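Local coordinates for hypothetical protein SA2161 (Staphylococcus aureus, PDB 1Y7R), which is of unknown function but probably transfers an acetyl group from acetyl-coenzyme A to an acceptor substrate, at the interface of chains A and B. Sequence-based numbering; all coordinates share one arbitrary frame. Chains: chain A/B, hypothetical protein SA2161.

The interface of chains A and B. Residues chain A 61-62, 99-101; chain B 14, 25-26, 30, 55, 68, 131.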
loop_
_atom_site.group_PDB
_atom_site.type_symbol
_atom_site.label_atom_id
_atom_site.label_comp_id
_atom_site.label_asym_id
_atom_site.label_seq_id
_atom_site.Cartn_x
_atom_site.Cartn_y
_atom_site.Cartn_z
ATOM N N GLY A 61 -5.992 -4.088 9.465
ATOM C CA GLY A 61 -6.769 -3.222 10.377
ATOM C C GLY A 61 -6.711 -1.740 10.109
ATOM O O GLY A 61 -7.716 -1.040 10.142
ATOM N N THR A 62 -5.509 -1.232 9.899
ATOM C CA THR A 62 -5.318 0.186 9.917
ATOM C C THR A 62 -5.203 0.693 8.487
ATOM O O THR A 62 -5.608 1.832 8.171
ATOM C CB THR A 62 -4.015 0.337 10.722
ATOM O OG1 THR A 62 -4.183 0.866 12.051
ATOM C CG2 THR A 62 -2.806 0.651 9.965
ATOM N N SER A 99 -12.185 3.870 10.934
ATOM C CA SER A 99 -10.827 4.475 10.787
ATOM C C SER A 99 -9.883 3.715 9.853
ATOM O O SER A 99 -8.806 4.193 9.552
ATOM C CB SER A 99 -10.106 4.809 12.107
ATOM O OG SER A 99 -9.500 3.643 12.686
ATOM N N VAL A 100 -10.271 2.538 9.390
ATOM C CA VAL A 100 -9.439 1.847 8.388
ATOM C C VAL A 100 -9.326 2.729 7.149
ATOM O O VAL A 100 -10.318 3.261 6.689
ATOM C CB VAL A 100 -10.057 0.484 8.006
ATOM C CG1 VAL A 100 -9.297 -0.182 6.846
ATOM C CG2 VAL A 100 -10.063 -0.420 9.190
ATOM N N TYR A 101 -8.116 2.799 6.604
ATOM C CA TYR A 101 -7.796 3.592 5.418
ATOM C C TYR A 101 -7.480 2.655 4.267
ATOM O O TYR A 101 -6.706 1.692 4.440
ATOM C CB TYR A 101 -6.552 4.386 5.714
ATOM C CG TYR A 101 -6.054 5.293 4.618
ATOM C CD1 TYR A 101 -6.569 6.587 4.465
ATOM C CD2 TYR A 101 -5.014 4.879 3.779
ATOM C CE1 TYR A 101 -6.073 7.440 3.476
ATOM C CE2 TYR A 101 -4.515 5.715 2.776
ATOM C CZ TYR A 101 -5.062 7.002 2.640
ATOM O OH TYR A 101 -4.569 7.843 1.673
ATOM N N TYR B 14 0.836 4.159 19.629
ATOM C CA TYR B 14 0.620 4.281 18.167
ATOM C C TYR B 14 -0.432 5.340 17.870
ATOM O O TYR B 14 -0.197 6.252 17.052
ATOM C CB TYR B 14 0.144 2.933 17.630
ATOM C CG TYR B 14 -0.292 2.966 16.195
ATOM C CD1 TYR B 14 -1.656 3.023 15.862
ATOM C CD2 TYR B 14 0.630 2.922 15.152
ATOM C CE1 TYR B 14 -2.083 3.041 14.540
ATOM C CE2 TYR B 14 0.199 2.981 13.819
ATOM C CZ TYR B 14 -1.160 3.032 13.531
ATOM O OH TYR B 14 -1.600 3.078 12.228
ATOM N N PRO B 25 -6.632 10.112 12.639
ATOM C CA PRO B 25 -6.708 9.199 13.775
ATOM C C PRO B 25 -6.973 7.742 13.393
ATOM O O PRO B 25 -7.536 7.462 12.313
ATOM C CB PRO B 25 -7.901 9.718 14.586
ATOM C CG PRO B 25 -8.409 10.932 13.896
ATOM C CD PRO B 25 -7.750 11.069 12.575
ATOM N N LYS B 26 -6.572 6.831 14.277
ATOM C CA LYS B 26 -6.948 5.416 14.211
ATOM C C LYS B 26 -7.541 5.014 15.551
ATOM O O LYS B 26 -7.074 5.485 16.602
ATOM C CB LYS B 26 -5.736 4.518 13.948
ATOM C CG LYS B 26 -5.079 4.713 12.614
ATOM C CD LYS B 26 -5.948 4.215 11.448
ATOM C CE LYS B 26 -5.298 4.747 10.214
ATOM N NZ LYS B 26 -5.942 4.317 8.979
ATOM N N ALA B 30 -8.746 -0.579 15.414
ATOM C CA ALA B 30 -8.003 -0.667 14.168
ATOM C C ALA B 30 -6.536 -1.023 14.493
ATOM O O ALA B 30 -5.927 -1.807 13.773
ATOM C CB ALA B 30 -8.069 0.650 13.395
ATOM N N ARG B 55 6.354 2.066 9.276
ATOM C CA ARG B 55 5.941 0.686 8.989
ATOM C C ARG B 55 5.934 0.427 7.486
ATOM O O ARG B 55 5.872 1.365 6.672
ATOM C CB ARG B 55 4.553 0.392 9.589
ATOM C CG ARG B 55 4.493 0.667 11.107
ATOM C CD ARG B 55 3.063 0.676 11.668
ATOM N NE ARG B 55 2.441 -0.652 11.680
ATOM C CZ ARG B 55 1.264 -0.973 11.145
ATOM N NH1 ARG B 55 0.503 -0.080 10.493
ATOM N NH2 ARG B 55 0.826 -2.221 11.265
ATOM N N ASP B 68 2.565 5.079 8.011
ATOM C CA ASP B 68 2.725 5.451 9.436
ATOM C C ASP B 68 4.079 6.048 9.792
ATOM O O ASP B 68 4.593 5.786 10.890
ATOM C CB ASP B 68 2.473 4.240 10.340
ATOM C CG ASP B 68 1.021 3.806 10.329
ATOM O OD1 ASP B 68 0.151 4.629 10.019
ATOM O OD2 ASP B 68 0.757 2.647 10.609
ATOM N N ILE B 131 -10.272 5.828 0.461
ATOM C CA ILE B 131 -11.495 5.835 1.289
ATOM C C ILE B 131 -11.110 5.627 2.748
ATOM O O ILE B 131 -10.080 5.020 3.037
ATOM C CB ILE B 131 -12.509 4.750 0.844
ATOM C CG1 ILE B 131 -11.926 3.347 1.070
ATOM C CG2 ILE B 131 -12.896 4.951 -0.600
ATOM C CD1 ILE B 131 -12.799 2.140 0.626
HETATM O O HOH W 1 -7.699 6.701 8.598
#
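The ring of B:Tyr14 meets A:Thr62 tip to tip: phenol OH and threonine OG1 are 3.4 Å apart, a weak hydrogen bond, with OG1 displaced to one side of the ring plane. At the ring edge, in plane, lies B:Asp68 OD2, to which B:Tyr14 OH donates from above the carboxylate plane, 41° out of it. The guanidinium of B:Arg55 has the B:Asp68 carboxylate at its edge, and its NH1 bonds OD2 at 2.7 Å, a salt bridge running nearly along the C-O axis. Two donors thus grip OD2 and should hold the phenol and guanidinium in place, while the A:Thr62 methyl CG2 comes 3.4 Å from B:Arg55 NH1 and 3.5 Å from B:Tyr14 OH.

The shorter cross-chain bonds come from B:Lys26, whose chain bends at chi2 (-70°) and then runs extended to two backbone carbonyls of chain A. Its side-chain nitrogen NZ donates to A:Thr62 O at 2.6 Å, tilted 18° from that carbonyl's plane, and to A:Ser99 O at 2.9 Å, in the plane of the A:Ser99 carbonyl. Water 1 bridges NZ and A:Ser99 O. Beside this, B:Ala30 CB packs 3.4 Å from A:Ser99 OG.

In the fold, A:Thr62 immediately precedes strand 63-71 and A:Ser99 lies shortly before strand 101-107; chain B meets these loops with helices 11-20 and 28-34 and the loop between them, backed by strands 49-58 and 63-71, while B:Ile131 O of strand 126-132 lies 3.6 Å from A:Tyr101 CA. Two-fold symmetry repeats the patch in this possibly biological dimer.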